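Local coordinates for uncharacterized protein (Parabacteroides merdae, PDB 4R7F), which is of unknown function but folds into three immunoglobulin-like beta-sandwich domains, the first related to that of type 9 secretion system plug proteins, at residues L69-I72 with E73-N76; V357-T360 with G361-E364. One frame throughout, in Å; residues are numbered along the deposited sequence.

In a chain that is nearly half strand, the two contacts illustrate how short turns shape the links of a beta-rich protein. Interaction 1 comes first along the chain, between strands 53-60 and 81-82, where helix 71-74 runs into the short strand 75-76. Interaction 2 follows later, in the loop joining strand 342-352 to strand 373-380, closer to the middle of the molecule. Their centres are about 41 Å apart on opposite sides of the chain's centre, and their nearest atoms about 28 Å. Each is formed within one continuous stretch of eight residues: one belongs to the plug-protein-like first domain, while in the other the T360 side chain is about 10 Å from a bound magnesium ion without being a ligand.

Interaction 1: L69-I72 with E73-N76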
ATOM      1  N   LEU A  69     -36.277   7.003   0.698  1.00 35.78           N
ATOM      2  CA  LEU A  69     -36.238   7.826  -0.493  1.00 40.45           C
ATOM      3  C   LEU A  69     -36.947   7.119  -1.619  1.00 45.55           C
ATOM      4  O   LEU A  69     -36.902   5.894  -1.686  1.00 45.32           O
ATOM      5  CB  LEU A  69     -34.808   8.134  -0.938  1.00 34.21           C
ATOM      6  CG  LEU A  69     -33.903   8.889   0.012  1.00 36.45           C
ATOM      7  CD1 LEU A  69     -32.647   9.234  -0.740  1.00 41.36           C
ATOM      8  CD2 LEU A  69     -34.588  10.166   0.462  1.00 38.81           C
ATOM      9  N   SER A  70     -37.600   7.908  -2.487  1.00 50.39           N
ATOM     10  CA  SER A  70     -38.212   7.406  -3.723  0.50 46.76           C
ATOM     11  C   SER A  70     -37.208   7.572  -4.866  1.00 48.02           C
ATOM     12  O   SER A  70     -36.359   8.450  -4.811  1.00 52.18           O
ATOM     13  CB  SER A  70     -39.503   8.171  -4.053  0.50 52.21           C
ATOM     14  OG  SER A  70     -40.423   8.169  -2.970  0.50 47.71           O
ATOM     15  N   PRO A  71     -37.297   6.727  -5.910  1.00 43.68           N
ATOM     16  CA  PRO A  71     -36.327   6.787  -6.999  1.00 46.07           C
ATOM     17  C   PRO A  71     -36.019   8.161  -7.559  1.00 51.00           C
ATOM     18  O   PRO A  71     -34.861   8.435  -7.898  1.00 53.80           O
ATOM     19  CB  PRO A  71     -36.967   5.925  -8.081  1.00 52.14           C
ATOM     20  CG  PRO A  71     -37.746   4.911  -7.326  1.00 47.52           C
ATOM     21  CD  PRO A  71     -38.282   5.645  -6.127  1.00 45.63           C
ATOM     22  N   ILE A  72     -37.015   9.033  -7.658  1.00 48.07           N
ATOM     23  CA  ILE A  72     -36.755  10.369  -8.250  1.00 57.20           C
ATOM     24  C   ILE A  72     -35.829  11.205  -7.349  1.00 60.22           C
ATOM     25  O   ILE A  72     -35.047  12.021  -7.844  1.00 57.89           O
ATOM     26  CB  ILE A  72     -38.059  11.132  -8.657  1.00 68.41           C
ATOM     27  CG1 ILE A  72     -37.743  12.253  -9.679  1.00 67.89           C
ATOM     28  CG2 ILE A  72     -38.851  11.633  -7.441  1.00 52.22           C
ATOM     29  CD1 ILE A  72     -37.113  11.761 -10.984  1.00 86.07           C
ATOM     30  N   GLU A  73     -35.893  10.963  -6.038  1.00 58.49           N
ATOM     31  CA  GLU A  73     -35.012  11.637  -5.083  1.00 48.12           C
ATOM     32  C   GLU A  73     -33.550  11.190  -5.204  1.00 52.43           C
ATOM     33  O   GLU A  73     -32.655  11.973  -4.906  1.00 43.72           O
ATOM     34  CB  GLU A  73     -35.498  11.410  -3.643  1.00 48.60           C
ATOM     35  CG  GLU A  73     -36.805  12.116  -3.283  1.00 45.97           C
ATOM     36  CD  GLU A  73     -37.302  11.735  -1.898  1.00 53.04           C
ATOM     37  OE1 GLU A  73     -37.949  10.670  -1.805  1.00 48.04           O
ATOM     38  OE2 GLU A  73     -37.022  12.477  -0.900  1.00 57.26           O
ATOM     39  N   TYR A  74     -33.291   9.952  -5.645  1.00 52.49           N
ATOM     40  CA  TYR A  74     -31.912   9.442  -5.640  1.00 41.51           C
ATOM     41  C   TYR A  74     -31.261   9.118  -6.938  1.00 39.02           C
ATOM     42  O   TYR A  74     -30.035   9.053  -6.964  1.00 40.28           O
ATOM     43  CB  TYR A  74     -31.730   8.263  -4.700  1.00 42.26           C
ATOM     44  CG  TYR A  74     -32.531   7.005  -4.965  1.00 36.39           C
ATOM     45  CD1 TYR A  74     -32.133   6.076  -5.927  1.00 30.82           C
ATOM     46  CD2 TYR A  74     -33.633   6.702  -4.164  1.00 38.08           C
ATOM     47  CE1 TYR A  74     -32.840   4.895  -6.098  1.00 31.75           C
ATOM     48  CE2 TYR A  74     -34.342   5.532  -4.316  1.00 36.21           C
ATOM     49  CZ  TYR A  74     -33.958   4.632  -5.281  1.00 30.97           C
ATOM     50  OH  TYR A  74     -34.694   3.482  -5.385  1.00 29.77           O
HETATM   51  N   MSE A  75     -32.042   8.932  -8.003  1.00 43.82           N
HETATM   52  CA  MSE A  75     -31.522   8.582  -9.340  0.50 42.58           C
HETATM   53  C   MSE A  75     -32.205   9.391 -10.416  1.00 52.44           C
HETATM   54  O   MSE A  75     -33.402   9.716 -10.299  1.00 58.43           O
HETATM   55  CB  MSE A  75     -31.744   7.097  -9.685  0.50 39.95           C
HETATM   56  CG  MSE A  75     -33.222   6.667  -9.750  0.50 38.46           C
HETATM   57 SE   MSE A  75     -33.573   4.723  -9.843  0.38 35.63          SE
HETATM   58  CE  MSE A  75     -32.867   4.335 -11.640  0.50 36.90           C
ATOM     59  N   ASN A  76     -31.474   9.656 -11.487  1.00 55.66           N
ATOM     60  CA  ASN A  76     -32.054  10.106 -12.699  1.00 49.53           C
ATOM     61  C   ASN A  76     -32.036   8.915 -13.641  1.00 56.28           C
ATOM     62  O   ASN A  76     -30.986   8.313 -13.861  1.00 64.01           O
ATOM     63  CB  ASN A  76     -31.297  11.287 -13.274  1.00 61.40           C
ATOM     64  CG  ASN A  76     -32.163  12.085 -14.228  1.00 82.22           C
ATOM     65  OD1 ASN A  76     -32.290  11.726 -15.389  1.00 78.18           O
ATOM     66  ND2 ASN A  76     -32.817  13.132 -13.723  1.00 90.53           N
TER
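The phenol ring of Y74 has the CA of P71 over one face, a CH-pi contact 3.7 Å from CA to the ring centroid, displaced toward the rim on the hydroxyl side. At the ring edge, near its plane, sits L69 O, while S70 O approaches CD2 obliquely. L69 adds its CB, 3.7 Å from Y74 CD2. The ring is folded back against the L69-P71 backbone because Y74 CG lies between the backbone N and the carbonyl carbon (chi1 61°), and its hydroxyl is hydrogen-bonded to V57 O on strand 53-60. A leucine in place of Y74 would probably leave V57 O without that mate and P71 CA without a flat face to rest on.

The carboxylate of E73 reaches back along an extended chain: S70 N donates to E73 OE1 over 2.9 Å at an almost straight 175°, meeting the oxygen on its anti side and well out of the carboxylate plane. The other oxygen, OE2, passes 3.6 Å from L69 CD2 and forms a salt bridge with R386. In the backbone, E73 N donates a hydrogen bond to S70 O, and P71 O accepts two donors, Y74 N at 3.1 Å and the selenomethionine M75 N at 2.9 Å. These mixed three- and four-residue spacings mark a single, weakly bonded helical turn that contains P71 and leads into strand 75-76 of the E-set, immunoglobulin-like first domain.

Interaction 2: V357-T360 with G361-E364; sequences VGQT and GPIE
Q359 meets P362 through two parts of its side chain. Its CB lies 3.7 Å from P362 CD, and farther out the amide oxygen OE1 passes 3.8 Å from P362 CG, the two side chains crossing at about a right angle. This reach depends on a chain that leaves beside the backbone N (chi1 -74°) and then runs extended, laying the amide end against the proline ring. The carbonyl of Q359 is used as well: a water donates to Q359 O at 2.7 Å and accepts from I363 N at 3.0 Å, bridging two backbone groups four residues apart.

T360, the next residue, closes the turn directly, its O accepting from E364 N at 3.0 Å. The donor is tilted somewhat from the carbonyl plane, and the bond is bent, the N-H...O angle being 134°. A bond from residue i to residue i+4 over helical backbone angles defines an alpha-turn, here an isolated one in the loop between strands 342-352 and 373-380, and the bridging water spans the preceding pair of the same spacing. P362 sits inside the turn and its nitrogen has no hydrogen to give; I363 N is engaged by the water, and E364 N is the donor that reaches T360 O.

The T360 hydroxyl, OG1, turns to N366, and this buried side chain is about 10 Å from a bound magnesium ion. E364 CB packs 3.4 Å from T360 O, but its chain then bends beyond CG and carries the carboxylate away from the turn. There OE1 pairs with R259, while OE2 is shared between R225 and Y348 N, so the buried charge is probably well balanced.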
ATOM      1  N   VAL A 357     -21.010 -14.181  13.608  1.00 29.90           N
ATOM      2  CA  VAL A 357     -19.679 -13.636  13.486  1.00 33.19           C
ATOM      3  C   VAL A 357     -18.628 -14.730  13.335  1.00 27.21           C
ATOM      4  O   VAL A 357     -18.436 -15.559  14.242  1.00 27.17           O
ATOM      5  CB  VAL A 357     -19.340 -12.841  14.756  1.00 31.56           C
ATOM      6  CG1 VAL A 357     -17.930 -12.318  14.674  1.00 29.55           C
ATOM      7  CG2 VAL A 357     -20.355 -11.733  14.947  1.00 37.20           C
ATOM      8  N   GLY A 358     -17.914 -14.689  12.225  1.00 26.68           N
ATOM      9  CA  GLY A 358     -16.874 -15.677  11.939  1.00 30.70           C
ATOM     10  C   GLY A 358     -15.546 -15.315  12.582  1.00 30.53           C
ATOM     11  O   GLY A 358     -15.203 -14.137  12.752  1.00 27.93           O
ATOM     12  N   GLN A 359     -14.802 -16.344  12.933  1.00 29.27           N
ATOM     13  CA  GLN A 359     -13.524 -16.181  13.613  1.00 25.88           C
ATOM     14  C   GLN A 359     -12.417 -16.808  12.798  1.00 24.35           C
ATOM     15  O   GLN A 359     -12.553 -17.937  12.343  1.00 29.19           O
ATOM     16  CB  GLN A 359     -13.583 -16.926  14.930  1.00 28.77           C
ATOM     17  CG  GLN A 359     -14.424 -16.268  16.013  1.00 40.59           C
ATOM     18  CD  GLN A 359     -14.644 -17.189  17.239  1.00 47.75           C
ATOM     19  OE1 GLN A 359     -13.885 -18.129  17.491  1.00 43.35           O
ATOM     20  NE2 GLN A 359     -15.694 -16.927  17.980  1.00 40.83           N
ATOM     21  N   THR A 360     -11.328 -16.081  12.614  1.00 25.65           N
ATOM     22  CA  THR A 360     -10.101 -16.598  12.006  1.00 26.49           C
ATOM     23  C   THR A 360      -9.281 -17.432  13.017  1.00 25.24           C
ATOM     24  O   THR A 360      -8.395 -18.202  12.650  1.00 28.71           O
ATOM     25  CB  THR A 360      -9.231 -15.401  11.563  1.00 26.89           C
ATOM     26  OG1 THR A 360      -9.310 -14.408  12.592  1.00 27.78           O
ATOM     27  CG2 THR A 360      -9.726 -14.822  10.275  1.00 27.27           C
ATOM     28  N   GLY A 361      -9.540 -17.254  14.298  1.00 25.51           N
ATOM     29  CA  GLY A 361      -8.668 -17.839  15.300  1.00 28.40           C
ATOM     30  C   GLY A 361      -8.500 -19.348  15.250  1.00 32.13           C
ATOM     31  O   GLY A 361      -7.389 -19.854  15.327  1.00 38.80           O
ATOM     32  N   PRO A 362      -9.610 -20.079  15.181  1.00 29.67           N
ATOM     33  CA  PRO A 362      -9.508 -21.543  15.347  1.00 29.74           C
ATOM     34  C   PRO A 362      -8.768 -22.270  14.212  1.00 33.60           C
ATOM     35  O   PRO A 362      -7.976 -23.150  14.473  1.00 38.01           O
ATOM     36  CB  PRO A 362     -10.970 -21.982  15.446  1.00 27.15           C
ATOM     37  CG  PRO A 362     -11.709 -20.784  15.933  1.00 29.09           C
ATOM     38  CD  PRO A 362     -11.008 -19.608  15.273  1.00 27.12           C
ATOM     39  N   ILE A 363      -8.967 -21.873  12.965  1.00 32.83           N
ATOM     40  CA  ILE A 363      -8.305 -22.554  11.842  1.00 32.60           C
ATOM     41  C   ILE A 363      -7.146 -21.773  11.185  1.00 33.24           C
ATOM     42  O   ILE A 363      -6.149 -22.367  10.740  1.00 31.74           O
ATOM     43  CB  ILE A 363      -9.380 -22.869  10.793  1.00 32.26           C
ATOM     44  CG1 ILE A 363     -10.415 -23.795  11.442  1.00 36.70           C
ATOM     45  CG2 ILE A 363      -8.766 -23.472   9.531  1.00 28.37           C
ATOM     46  CD1 ILE A 363     -11.771 -23.741  10.808  1.00 47.53           C
ATOM     47  N   GLU A 364      -7.296 -20.455  11.090  1.00 32.51           N
ATOM     48  CA  GLU A 364      -6.326 -19.644  10.392  1.00 29.95           C
ATOM     49  C   GLU A 364      -5.300 -19.065  11.345  1.00 29.02           C
ATOM     50  O   GLU A 364      -4.178 -18.796  10.951  1.00 32.82           O
ATOM     51  CB  GLU A 364      -7.015 -18.540   9.585  1.00 30.00           C
ATOM     52  CG  GLU A 364      -7.978 -19.071   8.541  1.00 26.93           C
ATOM     53  CD  GLU A 364      -7.367 -20.038   7.540  1.00 37.80           C
ATOM     54  OE1 GLU A 364      -6.138 -20.333   7.574  1.00 38.40           O
ATOM     55  OE2 GLU A 364      -8.138 -20.536   6.678  1.00 35.14           O
TER
HETATM   56  O   HOH W   1     -11.075 -20.070  11.721  1.00 25.58           O